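Lipoprotein (Colwellia psychrerythraea, PDB 3O0Y) is of unknown function, but is a putative lipoprotein probably related to metallopeptidases. Local coordinates at residues D128-L133 against P465-T470; S276-Q281 against S285-D290; G296-S301 against Y556-L561; T303-I308 against V510-H515. All coordinates share one frame; numbering follows the deposited sequence.

From the N terminus, the chain first meets 128-133, the turn that contact 1 later joins to 465-470 at the start of helix 467-483. Contact 2 is nested inside that long loop and is local: it folds 276-281 back onto helix 284-296. That helix ends at 296-301, where contact 3 opens, to close only at helix 555-574; contact 4, between helices 302-326 and 491-515, is nested within it. Contacts 3 and 4 both cross contact 1, because 465-470 falls between their segments. Contacts 2 and 4 touch through Tyr-288 with Asp-511 and Ile-278 with His-515, while Leu-300, Ile-305, Ile-308 and Leu-561 join contacts 3 and 4.

Contact 1. Residues D128-L133 against P465-T470; sequences DTWMGL and PYNAYT
Trp-130 and Pro-465 bring the two backbones to 5.6 Å between their CA atoms, where a tight turn meets the entry to helix 467-483. No direct hydrogen bond spans the gap. The proline ring lies against the turn's carbonyls: Pro-465 CB is 3.3 Å from Trp-130 O, and CG lies 3.6 Å from Thr-129 O. A proline suits this spot, since it offers compact methylene groups and its rigid ring leads directly into Tyr-466, the N-cap residue. The indole is carried toward the helix start because its CG stands roughly anti to the backbone N (chi1 157°). There a water in the ring plane accepts from Trp-130 NE1 and donates to Asn-467 OD1, at 2.9 and 2.7 Å respectively. The Asn-467 ND2 end is tied to the carbonyls of Leu-295 and Gln-552. The turn itself is a reversal after strand 126-128, in which Asp-128 and Gly-132 exchange backbone hydrogen bonds and Asp-128 forms an Asx turn. Its OD2 accepts from Trp-130 N and, at 3.0 Å, from Met-131 N, the two donors arriving from opposite faces of the carboxylate plane. Gly-132 takes a positive phi of 66°, a conformation that favours glycine. Within the helix start, Thr-470 OG1 donates to Tyr-466 O from above its carbonyl plane, joining Thr-470 N on that oxygen.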
loop_
_atom_site.group_PDB
_atom_site.type_symbol
_atom_site.label_atom_id
_atom_site.label_comp_id
_atom_site.label_asym_id
_atom_site.label_seq_id
_atom_site.Cartn_x
_atom_site.Cartn_y
_atom_site.Cartn_z
ATOM N N ASP A 128 8.867 -2.111 7.557
ATOM C CA ASP A 128 8.448 -2.108 6.174
ATOM C C ASP A 128 8.579 -0.647 5.621
ATOM O O ASP A 128 8.113 0.324 6.261
ATOM C CB ASP A 128 6.987 -2.669 6.116
ATOM C CG ASP A 128 6.525 -2.937 4.715
ATOM O OD1 ASP A 128 6.578 -4.130 4.319
ATOM O OD2 ASP A 128 6.170 -1.957 4.003
ATOM N N THR A 129 9.168 -0.479 4.426
ATOM C CA THR A 129 9.332 0.850 3.885
ATOM C C THR A 129 8.034 1.501 3.501
ATOM O O THR A 129 8.032 2.727 3.300
ATOM C CB THR A 129 10.276 0.917 2.675
ATOM O OG1 THR A 129 9.778 0.057 1.643
ATOM C CG2 THR A 129 11.774 0.444 3.116
ATOM N N TRP A 130 6.935 0.742 3.446
ATOM C CA TRP A 130 5.585 1.320 3.286
ATOM C C TRP A 130 4.848 1.446 4.612
ATOM O O TRP A 130 4.409 2.535 4.970
ATOM C CB TRP A 130 4.786 0.502 2.244
ATOM C CG TRP A 130 3.320 0.607 2.357
ATOM C CD1 TRP A 130 2.572 1.743 2.068
ATOM C CD2 TRP A 130 2.390 -0.403 2.738
ATOM N NE1 TRP A 130 1.245 1.492 2.287
ATOM C CE2 TRP A 130 1.108 0.185 2.723
ATOM C CE3 TRP A 130 2.513 -1.754 3.127
ATOM C CZ2 TRP A 130 -0.038 -0.532 3.055
ATOM C CZ3 TRP A 130 1.367 -2.457 3.475
ATOM C CH2 TRP A 130 0.120 -1.861 3.377
ATOM N N MET A 131 4.739 0.337 5.354
ATOM C CA MET A 131 3.855 0.253 6.515
ATOM C C MET A 131 4.508 0.571 7.827
ATOM O O MET A 131 3.811 0.645 8.838
ATOM C CB MET A 131 3.188 -1.157 6.594
ATOM C CG MET A 131 1.694 -1.163 6.898
ATOM S SD MET A 131 0.741 -2.690 7.062
ATOM C CE MET A 131 1.280 -3.081 8.733
ATOM N N GLY A 132 5.810 0.860 7.812
ATOM C CA GLY A 132 6.551 1.044 9.058
ATOM C C GLY A 132 6.607 -0.258 9.834
ATOM O O GLY A 132 6.748 -1.340 9.243
ATOM N N LEU A 133 6.435 -0.177 11.159
ATOM C CA LEU A 133 6.510 -1.384 11.962
ATOM C C LEU A 133 5.395 -2.343 11.554
ATOM O O LEU A 133 4.209 -1.989 11.618
ATOM C CB LEU A 133 6.404 -1.080 13.439
ATOM C CG LEU A 133 6.423 -2.247 14.459
ATOM C CD1 LEU A 133 7.682 -3.114 14.349
ATOM C CD2 LEU A 133 6.189 -1.693 15.901
ATOM N N PRO A 465 5.201 7.604 3.129
ATOM C CA PRO A 465 4.060 6.683 3.043
ATOM C C PRO A 465 3.137 6.888 4.242
ATOM O O PRO A 465 3.217 6.024 5.195
ATOM C CB PRO A 465 4.685 5.323 3.286
ATOM C CG PRO A 465 5.887 5.584 4.031
ATOM C CD PRO A 465 6.335 6.988 3.819
ATOM N N TYR A 466 2.615 8.071 4.429
ATOM C CA TYR A 466 1.556 8.385 5.377
ATOM C C TYR A 466 0.227 7.699 4.925
ATOM O O TYR A 466 -0.472 8.180 4.042
ATOM C CB TYR A 466 1.375 9.894 5.454
ATOM C CG TYR A 466 2.438 10.535 6.287
ATOM C CD1 TYR A 466 2.447 10.345 7.670
ATOM C CD2 TYR A 466 3.472 11.280 5.718
ATOM C CE1 TYR A 466 3.483 10.879 8.455
ATOM C CE2 TYR A 466 4.471 11.800 6.526
ATOM C CZ TYR A 466 4.460 11.625 7.842
ATOM O OH TYR A 466 5.460 12.205 8.641
ATOM N N ASN A 467 -0.112 6.621 5.551
ATOM C CA ASN A 467 -1.275 5.814 5.138
ATOM C C ASN A 467 -2.601 6.588 5.155
ATOM O O ASN A 467 -3.418 6.425 4.240
ATOM C CB ASN A 467 -1.346 4.586 6.098
ATOM C CG ASN A 467 -2.323 3.547 5.681
ATOM O OD1 ASN A 467 -2.178 2.917 4.637
ATOM N ND2 ASN A 467 -3.290 3.280 6.554
ATOM N N ALA A 468 -2.873 7.381 6.207
ATOM C CA ALA A 468 -4.135 8.081 6.321
ATOM C C ALA A 468 -4.226 9.143 5.243
ATOM O O ALA A 468 -5.241 9.262 4.571
ATOM C CB ALA A 468 -4.319 8.660 7.715
ATOM N N TYR A 469 -3.135 9.812 4.991
ATOM C CA TYR A 469 -3.104 10.796 3.885
ATOM C C TYR A 469 -3.350 10.118 2.538
ATOM O O TYR A 469 -4.134 10.590 1.709
ATOM C CB TYR A 469 -1.782 11.581 3.876
ATOM C CG TYR A 469 -1.682 12.558 2.741
ATOM C CD1 TYR A 469 -1.931 13.882 2.888
ATOM C CD2 TYR A 469 -1.256 12.098 1.515
ATOM C CE1 TYR A 469 -1.821 14.754 1.822
ATOM C CE2 TYR A 469 -1.196 12.946 0.429
ATOM C CZ TYR A 469 -1.421 14.258 0.593
ATOM O OH TYR A 469 -1.306 15.125 -0.499
ATOM N N THR A 470 -2.566 9.103 2.269
ATOM C CA THR A 470 -2.480 8.437 0.979
ATOM C C THR A 470 -3.783 7.705 0.663
ATOM O O THR A 470 -4.328 7.925 -0.434
ATOM C CB THR A 470 -1.238 7.517 0.844
ATOM O OG1 THR A 470 -0.069 8.300 1.148
ATOM C CG2 THR A 470 -1.158 6.960 -0.625
HETATM O O HOH W 1 -0.985 3.348 2.231
HETATM O O HOH W 2 1.651 3.828 4.676
#

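Contact 2. Residues S276-Q281 against S285-D290; sequences SGIWAQ and SVYYQD
Ile-278 supplies the apolar part of this contact, dividing its two branches between neighbouring tyrosines of helix 284-296. Its CG1 stands 3.9 Å from Tyr-287 CD2, with the two side chains crossing at about a right angle. On the other branch, Ile-278 CG2 meets Tyr-288 CB at 3.8 Å. The division follows from the isoleucine's first torsion: CG1 is roughly anti to the backbone N (chi1 -152°), which leaves CG2 between that N and the carbonyl carbon. A beta-branched residue suits the place because one short side chain serves two consecutive helix positions.

The polar part is thin. No direct hydrogen bond links the segments; a water donates to Trp-279 O at 2.6 Å and accepts only weakly from Ser-285 N, near the start of the helix.

Within 276-281 the backbone forms a 3-10 turn, Gln-281 N bonding to Ile-278 O. The Trp-279 indole runs away from the helix; one face takes Gly-277 O, 3.8 Å above its plane, and Ala-280 CB, both toward the rim. Gly-277 suits its place because, having no side chain, it leaves room for Trp-279 CD1; Ala-280 adds only a methyl to the ring's face.

Helix 491-515 flanks the contact: His-515 ND1 receives the N-H of Ile-278, and Tyr-288 OH is hydrogen-bonded to Asp-511. Trp-193, in the loop before helix 197-210, meets the Tyr-287 ring.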
loop_
_atom_site.group_PDB
_atom_site.type_symbol
_atom_site.label_atom_id
_atom_site.label_comp_id
_atom_site.label_asym_id
_atom_site.label_seq_id
_atom_site.Cartn_x
_atom_site.Cartn_y
_atom_site.Cartn_z
ATOM N N SER A 276 -7.765 -14.219 16.805
ATOM C CA SER A 276 -7.567 -13.515 15.540
ATOM C C SER A 276 -6.922 -12.154 15.630
ATOM O O SER A 276 -6.163 -11.755 14.721
ATOM C CB SER A 276 -8.881 -13.361 14.769
ATOM O OG SER A 276 -9.575 -14.578 14.674
ATOM N N GLY A 277 -7.197 -11.426 16.696
ATOM C CA GLY A 277 -6.740 -10.052 16.758
ATOM C C GLY A 277 -5.449 -9.855 17.552
ATOM O O GLY A 277 -4.999 -10.720 18.332
ATOM N N ILE A 278 -4.870 -8.695 17.359
ATOM C CA ILE A 278 -3.570 -8.349 17.939
ATOM C C ILE A 278 -3.602 -8.168 19.467
ATOM O O ILE A 278 -2.542 -8.290 20.093
ATOM C CB ILE A 278 -2.941 -7.093 17.221
ATOM C CG1 ILE A 278 -1.391 -7.122 17.288
ATOM C CG2 ILE A 278 -3.485 -5.809 17.803
ATOM C CD1 ILE A 278 -0.734 -8.176 16.378
ATOM N N TRP A 279 -4.782 -7.946 20.032
ATOM C CA TRP A 279 -4.968 -7.846 21.481
ATOM C C TRP A 279 -4.407 -9.107 22.185
ATOM O O TRP A 279 -4.011 -9.076 23.403
ATOM C CB TRP A 279 -6.447 -7.702 21.831
ATOM C CG TRP A 279 -7.276 -8.868 21.398
ATOM C CD1 TRP A 279 -7.934 -9.008 20.186
ATOM C CD2 TRP A 279 -7.508 -10.113 22.113
ATOM N NE1 TRP A 279 -8.523 -10.240 20.112
ATOM C CE2 TRP A 279 -8.305 -10.931 21.280
ATOM C CE3 TRP A 279 -7.126 -10.594 23.365
ATOM C CZ2 TRP A 279 -8.718 -12.237 21.669
ATOM C CZ3 TRP A 279 -7.578 -11.850 23.781
ATOM C CH2 TRP A 279 -8.375 -12.655 22.931
ATOM N N ALA A 280 -4.359 -10.209 21.450
ATOM C CA ALA A 280 -3.953 -11.532 22.092
ATOM C C ALA A 280 -2.433 -11.683 22.232
ATOM O O ALA A 280 -1.924 -12.666 22.846
ATOM C CB ALA A 280 -4.492 -12.690 21.305
ATOM N N GLN A 281 -1.695 -10.749 21.629
ATOM C CA GLN A 281 -0.254 -10.697 21.801
ATOM C C GLN A 281 0.071 -10.016 23.124
ATOM O O GLN A 281 -0.747 -9.255 23.664
ATOM C CB GLN A 281 0.393 -9.889 20.677
ATOM C CG GLN A 281 0.106 -10.368 19.277
ATOM C CD GLN A 281 0.653 -11.735 18.868
ATOM O OE1 GLN A 281 1.582 -12.308 19.486
ATOM N NE2 GLN A 281 0.053 -12.283 17.817
ATOM N N SER A 285 -2.503 -4.536 23.030
ATOM C CA SER A 285 -3.366 -3.348 23.025
ATOM C C SER A 285 -2.594 -2.055 22.901
ATOM O O SER A 285 -2.996 -1.090 22.216
ATOM C CB SER A 285 -4.245 -3.268 24.253
ATOM O OG SER A 285 -3.492 -2.793 25.378
ATOM N N VAL A 286 -1.423 -2.061 23.512
ATOM C CA VAL A 286 -0.530 -0.951 23.352
ATOM C C VAL A 286 0.011 -0.894 21.930
ATOM O O VAL A 286 0.136 0.191 21.357
ATOM C CB VAL A 286 0.605 -1.069 24.431
ATOM C CG1 VAL A 286 1.692 -0.055 24.129
ATOM C CG2 VAL A 286 -0.046 -0.898 25.818
ATOM N N TYR A 287 0.350 -2.024 21.358
ATOM C CA TYR A 287 0.727 -2.069 19.961
ATOM C C TYR A 287 -0.333 -1.457 19.025
ATOM O O TYR A 287 -0.009 -0.642 18.152
ATOM C CB TYR A 287 0.993 -3.493 19.547
ATOM C CG TYR A 287 1.377 -3.632 18.091
ATOM C CD1 TYR A 287 2.692 -3.614 17.688
ATOM C CD2 TYR A 287 0.419 -3.638 17.118
ATOM C CE1 TYR A 287 3.026 -3.708 16.334
ATOM C CE2 TYR A 287 0.726 -3.658 15.792
ATOM C CZ TYR A 287 2.033 -3.685 15.386
ATOM O OH TYR A 287 2.342 -3.748 14.031
ATOM N N TYR A 288 -1.586 -1.857 19.272
ATOM C CA TYR A 288 -2.687 -1.404 18.433
ATOM C C TYR A 288 -2.885 0.082 18.561
ATOM O O TYR A 288 -3.102 0.769 17.538
ATOM C CB TYR A 288 -3.974 -2.185 18.752
ATOM C CG TYR A 288 -5.087 -1.894 17.750
ATOM C CD1 TYR A 288 -4.889 -2.130 16.388
ATOM C CD2 TYR A 288 -6.343 -1.441 18.177
ATOM C CE1 TYR A 288 -5.907 -1.861 15.472
ATOM C CE2 TYR A 288 -7.362 -1.228 17.264
ATOM C CZ TYR A 288 -7.132 -1.413 15.951
ATOM O OH TYR A 288 -8.164 -1.171 15.049
ATOM N N GLN A 289 -2.769 0.627 19.772
ATOM C CA GLN A 289 -2.901 2.087 19.925
ATOM C C GLN A 289 -1.807 2.850 19.111
ATOM O O GLN A 289 -2.060 3.878 18.441
ATOM C CB GLN A 289 -2.949 2.538 21.402
ATOM C CG GLN A 289 -3.455 3.996 21.566
ATOM C CD GLN A 289 -4.949 4.184 21.122
ATOM O OE1 GLN A 289 -5.354 5.075 20.270
ATOM N NE2 GLN A 289 -5.784 3.341 21.703
ATOM N N ASP A 290 -0.624 2.309 19.086
ATOM C CA ASP A 290 0.442 2.810 18.205
ATOM C C ASP A 290 0.139 2.672 16.719
ATOM O O ASP A 290 0.352 3.615 15.962
ATOM C CB ASP A 290 1.796 2.136 18.533
ATOM C CG ASP A 290 2.933 2.671 17.632
ATOM O OD1 ASP A 290 3.325 3.880 17.780
ATOM O OD2 ASP A 290 3.293 1.936 16.681
HETATM O O HOH W 3 -3.812 -6.877 24.790
#

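Contact 3. Residues G296-S301 against Y556-L561; sequences GDSELS and YKLGML. With SO4 (sulfate ion), chain D.
Leu-558 of helix 555-574 packs against Gly-296, where helix 284-296 gives way to a connection built on an ST turn. The tight part is Leu-558, whose CB and CD1 each lie 3.8 Å from Gly-296 O; its first torsion (chi1 -66°) turns the branch toward the connection, so that CD1 also touches Ser-298 CB at 4.0 Å. Glycine brings bare backbone up to the leucine, and the next residue, Asp-297, leaves the helix with a positive phi of 46°. Ser-298 serves twice: its CB meets the leucine, while its OG accepts the N-H of Leu-300 at 3.0 Å and so closes the ST turn.

Farther along, the contact loosens. Leu-300 CD1 stays 5.2 Å from Leu-558 CD2 and the side chain turns to Ile-305 and Ile-308 of helix 302-326, while Glu-299 lies exposed at the surface.

Helix 555-574 has other, polar faces. Lys-557 forms salt bridges with Glu-501 and Glu-312, a pairing well suited to a buried amine. Tyr-556 reaches a sulfate, probably from the crystallisation liquor, that Arg-504, Arg-507 and Arg-545 also bind; Tyr-556 OH donates to sulfate O3 at 2.7 Å.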
loop_
_atom_site.group_PDB
_atom_site.type_symbol
_atom_site.label_atom_id
_atom_site.label_comp_id
_atom_site.label_asym_id
_atom_site.label_seq_id
_atom_site.Cartn_x
_atom_site.Cartn_y
_atom_site.Cartn_z
ATOM N N GLY A 296 -3.584 5.033 11.197
ATOM C CA GLY A 296 -4.796 5.813 11.130
ATOM C C GLY A 296 -4.649 7.282 11.299
ATOM O O GLY A 296 -5.630 8.004 11.111
ATOM N N ASP A 297 -3.447 7.731 11.673
ATOM C CA ASP A 297 -3.133 9.113 12.035
ATOM C C ASP A 297 -4.186 9.708 12.981
ATOM O O ASP A 297 -4.755 10.787 12.754
ATOM C CB ASP A 297 -2.991 9.939 10.732
ATOM C CG ASP A 297 -2.186 11.213 10.903
ATOM O OD1 ASP A 297 -1.779 11.564 12.037
ATOM O OD2 ASP A 297 -2.070 11.927 9.874
ATOM N N SER A 298 -4.480 8.955 14.043
ATOM C CA SER A 298 -5.466 9.324 14.973
ATOM C C SER A 298 -5.007 9.023 16.423
ATOM O O SER A 298 -4.262 8.060 16.678
ATOM C CB SER A 298 -6.780 8.600 14.669
ATOM O OG SER A 298 -7.873 8.965 15.588
ATOM N N GLU A 299 -5.542 9.796 17.344
ATOM C CA GLU A 299 -5.380 9.489 18.787
ATOM C C GLU A 299 -6.712 9.076 19.419
ATOM O O GLU A 299 -6.816 8.893 20.634
ATOM C CB GLU A 299 -4.794 10.715 19.470
ATOM C CG GLU A 299 -3.369 10.981 18.971
ATOM C CD GLU A 299 -2.517 11.820 19.868
ATOM O OE1 GLU A 299 -3.058 12.626 20.655
ATOM O OE2 GLU A 299 -1.287 11.683 19.729
ATOM N N LEU A 300 -7.733 8.875 18.604
ATOM C CA LEU A 300 -8.989 8.364 19.107
ATOM C C LEU A 300 -8.780 6.931 19.617
ATOM O O LEU A 300 -7.884 6.165 19.185
ATOM C CB LEU A 300 -10.049 8.432 18.007
ATOM C CG LEU A 300 -10.469 9.826 17.479
ATOM C CD1 LEU A 300 -11.450 9.727 16.299
ATOM C CD2 LEU A 300 -11.015 10.757 18.600
ATOM N N SER A 301 -9.639 6.543 20.559
ATOM C CA SER A 301 -9.710 5.204 21.025
ATOM C C SER A 301 -10.350 4.279 19.989
ATOM O O SER A 301 -11.080 4.756 19.123
ATOM C CB SER A 301 -10.559 5.134 22.317
ATOM O OG SER A 301 -11.958 5.259 22.054
ATOM N N TYR A 556 -8.123 4.773 5.466
ATOM C CA TYR A 556 -8.967 5.113 4.310
ATOM C C TYR A 556 -10.046 6.094 4.772
ATOM O O TYR A 556 -10.140 7.234 4.280
ATOM C CB TYR A 556 -9.650 3.853 3.725
ATOM C CG TYR A 556 -8.690 2.853 3.185
ATOM C CD1 TYR A 556 -8.383 2.837 1.831
ATOM C CD2 TYR A 556 -7.995 1.968 4.030
ATOM C CE1 TYR A 556 -7.432 2.023 1.361
ATOM C CE2 TYR A 556 -7.059 1.125 3.528
ATOM C CZ TYR A 556 -6.722 1.186 2.217
ATOM O OH TYR A 556 -5.770 0.337 1.719
ATOM N N LYS A 557 -10.913 5.660 5.681
ATOM C CA LYS A 557 -11.977 6.542 6.133
ATOM C C LYS A 557 -11.454 7.647 7.055
ATOM O O LYS A 557 -11.989 8.733 7.037
ATOM C CB LYS A 557 -13.141 5.778 6.765
ATOM C CG LYS A 557 -14.221 5.513 5.786
ATOM C CD LYS A 557 -15.014 6.829 5.611
ATOM C CE LYS A 557 -15.975 6.811 4.483
ATOM N NZ LYS A 557 -16.826 8.116 4.399
ATOM N N LEU A 558 -10.559 7.370 8.002
ATOM C CA LEU A 558 -10.149 8.457 8.914
ATOM C C LEU A 558 -9.489 9.614 8.109
ATOM O O LEU A 558 -9.729 10.793 8.363
ATOM C CB LEU A 558 -9.253 7.934 10.011
ATOM C CG LEU A 558 -9.939 6.984 10.966
ATOM C CD1 LEU A 558 -8.941 6.474 12.026
ATOM C CD2 LEU A 558 -11.209 7.589 11.558
ATOM N N GLY A 559 -8.686 9.272 7.092
ATOM C CA GLY A 559 -8.068 10.261 6.312
ATOM C C GLY A 559 -9.100 11.003 5.458
ATOM O O GLY A 559 -9.027 12.229 5.353
ATOM N N MET A 560 -10.034 10.292 4.830
ATOM C CA MET A 560 -11.048 10.906 4.018
ATOM C C MET A 560 -11.909 11.892 4.843
ATOM O O MET A 560 -12.163 13.031 4.395
ATOM C CB MET A 560 -11.904 9.853 3.278
ATOM C CG MET A 560 -12.918 10.460 2.306
ATOM S SD MET A 560 -14.482 9.355 2.101
ATOM C CE MET A 560 -15.315 10.241 0.720
ATOM N N LEU A 561 -12.290 11.454 6.048
ATOM C CA LEU A 561 -13.135 12.294 6.913
ATOM C C LEU A 561 -12.410 13.578 7.292
ATOM O O LEU A 561 -13.010 14.635 7.346
ATOM C CB LEU A 561 -13.535 11.479 8.137
ATOM C CG LEU A 561 -14.596 10.429 7.859
ATOM C CD1 LEU A 561 -14.675 9.467 9.058
ATOM C CD2 LEU A 561 -15.998 11.016 7.616
HETATM S S SO4 D . -7.357 -1.031 -1.131
HETATM O O1 SO4 D . -8.537 -0.190 -0.792
HETATM O O2 SO4 D . -7.348 -1.237 -2.541
HETATM O O3 SO4 D . -6.071 -0.360 -0.821
HETATM O O4 SO4 D . -7.325 -2.212 -0.309
#

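Contact 4. Residues T303-I308 against V510-H515; sequences TQIHQI and VDTGLH
Two helices pack side against side here, Ile-305 and His-306 of helix 302-326 meeting Thr-512 and Gly-513 near the C-terminal end of helix 491-515. The short segments run closer to antiparallel than to parallel, at 142° between their directions, and their axes approach to 8.9 Å. Nearest are the backbones of His-306 and Thr-512, with CA atoms 5.9 Å apart, a spacing that the small threonine permits.

Thr-512 divides its two branches between different partners. Its CG2 lies 3.8 Å from Ile-305 CG2, a methyl-to-methyl contact that suits two beta-branched residues at a buried helix interface. With chi1 at 54°, CG2 is anti to the carbonyl carbon and OG1 takes the remaining place between that carbon and the backbone N. The hydroxyl's one proton is satisfied within its own helix, chiefly by Leu-508 O, with Val-509 O also within bonding reach, so the polar atom can be buried.

His-306 reaches across to Thr-512 and Gly-513. The model brings the ring too near the threonine hydroxyl, and the fine detail there is doubtful; the aliphatic part is clearer, His-306 CB standing 4.1 Å from Thr-512 CB. Gly-513, without a side chain, leaves room beside the histidine.

Helix 284-296 adjoins the pair, with Ile-292 against Ile-305 and Tyr-288 against Thr-512, while helix 536-548 packs on Val-510 and Leu-514 through Tyr-546.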
loop_
_atom_site.group_PDB
_atom_site.type_symbol
_atom_site.label_atom_id
_atom_site.label_comp_id
_atom_site.label_asym_id
_atom_site.label_seq_id
_atom_site.Cartn_x
_atom_site.Cartn_y
_atom_site.Cartn_z
ATOM N N THR A 303 -12.680 2.227 20.573
ATOM C CA THR A 303 -14.129 2.463 20.743
ATOM C C THR A 303 -14.707 3.629 19.947
ATOM O O THR A 303 -15.722 3.449 19.266
ATOM C CB THR A 303 -14.542 2.609 22.225
ATOM O OG1 THR A 303 -14.143 1.428 22.922
ATOM C CG2 THR A 303 -16.042 2.727 22.360
ATOM N N GLN A 304 -14.055 4.793 19.956
ATOM C CA GLN A 304 -14.541 5.938 19.173
ATOM C C GLN A 304 -14.484 5.689 17.650
ATOM O O GLN A 304 -15.380 6.147 16.928
ATOM C CB GLN A 304 -13.740 7.155 19.516
ATOM C CG GLN A 304 -13.996 7.654 20.959
ATOM C CD GLN A 304 -12.997 8.745 21.401
ATOM O OE1 GLN A 304 -11.789 8.591 21.280
ATOM N NE2 GLN A 304 -13.530 9.869 21.896
ATOM N N ILE A 305 -13.400 5.055 17.207
ATOM C CA ILE A 305 -13.210 4.747 15.790
ATOM C C ILE A 305 -14.283 3.743 15.335
ATOM O O ILE A 305 -14.882 3.892 14.288
ATOM C CB ILE A 305 -11.776 4.245 15.501
ATOM C CG1 ILE A 305 -10.782 5.375 15.820
ATOM C CG2 ILE A 305 -11.652 3.790 13.990
ATOM C CD1 ILE A 305 -9.324 4.938 15.890
ATOM N N HIS A 306 -14.512 2.718 16.155
ATOM C CA HIS A 306 -15.588 1.728 15.886
ATOM C C HIS A 306 -16.908 2.380 15.696
ATOM O O HIS A 306 -17.620 2.093 14.758
ATOM C CB HIS A 306 -15.608 0.705 17.059
ATOM C CG HIS A 306 -16.298 -0.593 16.751
ATOM N ND1 HIS A 306 -17.586 -0.874 17.171
ATOM C CD2 HIS A 306 -15.872 -1.692 16.094
ATOM C CE1 HIS A 306 -17.919 -2.102 16.770
ATOM N NE2 HIS A 306 -16.880 -2.629 16.146
ATOM N N GLN A 307 -17.229 3.351 16.568
ATOM C CA GLN A 307 -18.499 4.064 16.473
ATOM C C GLN A 307 -18.582 4.956 15.267
ATOM O O GLN A 307 -19.659 5.043 14.657
ATOM C CB GLN A 307 -18.754 4.913 17.729
ATOM C CG GLN A 307 -20.112 5.498 17.841
ATOM C CD GLN A 307 -21.190 4.423 17.949
ATOM O OE1 GLN A 307 -21.077 3.527 18.782
ATOM N NE2 GLN A 307 -22.130 4.409 17.021
ATOM N N ILE A 308 -17.473 5.574 14.873
ATOM C CA ILE A 308 -17.476 6.358 13.662
ATOM C C ILE A 308 -17.763 5.413 12.482
ATOM O O ILE A 308 -18.560 5.744 11.582
ATOM C CB ILE A 308 -16.140 7.058 13.431
ATOM C CG1 ILE A 308 -15.928 8.167 14.484
ATOM C CG2 ILE A 308 -16.073 7.555 11.983
ATOM C CD1 ILE A 308 -14.439 8.657 14.468
ATOM N N VAL A 510 -14.626 -3.416 11.389
ATOM C CA VAL A 510 -14.037 -4.754 11.504
ATOM C C VAL A 510 -12.562 -4.732 12.016
ATOM O O VAL A 510 -12.127 -5.683 12.701
ATOM C CB VAL A 510 -14.154 -5.628 10.193
ATOM C CG1 VAL A 510 -15.673 -5.912 9.854
ATOM C CG2 VAL A 510 -13.414 -5.020 9.036
ATOM N N ASP A 511 -11.780 -3.699 11.685
ATOM C CA ASP A 511 -10.379 -3.699 12.156
ATOM C C ASP A 511 -10.370 -3.444 13.651
ATOM O O ASP A 511 -9.716 -4.175 14.399
ATOM C CB ASP A 511 -9.569 -2.645 11.393
ATOM C CG ASP A 511 -8.089 -2.701 11.694
ATOM O OD1 ASP A 511 -7.402 -3.545 11.098
ATOM O OD2 ASP A 511 -7.649 -1.938 12.574
ATOM N N THR A 512 -11.165 -2.460 14.096
ATOM C CA THR A 512 -11.289 -2.232 15.558
ATOM C C THR A 512 -11.992 -3.448 16.223
ATOM O O THR A 512 -11.708 -3.812 17.359
ATOM C CB THR A 512 -12.034 -0.965 15.875
ATOM O OG1 THR A 512 -13.326 -0.931 15.212
ATOM C CG2 THR A 512 -11.269 0.276 15.431
ATOM N N GLY A 513 -12.946 -4.041 15.492
ATOM C CA GLY A 513 -13.654 -5.279 15.946
ATOM C C GLY A 513 -12.678 -6.375 16.316
ATOM O O GLY A 513 -12.686 -6.851 17.463
ATOM N N LEU A 514 -11.889 -6.784 15.349
ATOM C CA LEU A 514 -10.875 -7.830 15.539
ATOM C C LEU A 514 -9.833 -7.475 16.587
ATOM O O LEU A 514 -9.485 -8.309 17.424
ATOM C CB LEU A 514 -10.128 -8.029 14.215
ATOM C CG LEU A 514 -10.888 -8.720 13.117
ATOM C CD1 LEU A 514 -10.206 -8.379 11.745
ATOM C CD2 LEU A 514 -10.982 -10.215 13.304
ATOM N N HIS A 515 -9.286 -6.271 16.522
ATOM C CA HIS A 515 -8.041 -5.993 17.236
ATOM C C HIS A 515 -8.255 -5.421 18.635
ATOM O O HIS A 515 -7.353 -5.487 19.469
ATOM C CB HIS A 515 -7.186 -5.052 16.403
ATOM C CG HIS A 515 -6.631 -5.726 15.173
ATOM N ND1 HIS A 515 -5.896 -6.896 15.250
ATOM C CD2 HIS A 515 -6.774 -5.457 13.854
ATOM C CE1 HIS A 515 -5.534 -7.259 14.034
ATOM N NE2 HIS A 515 -6.049 -6.396 13.168
#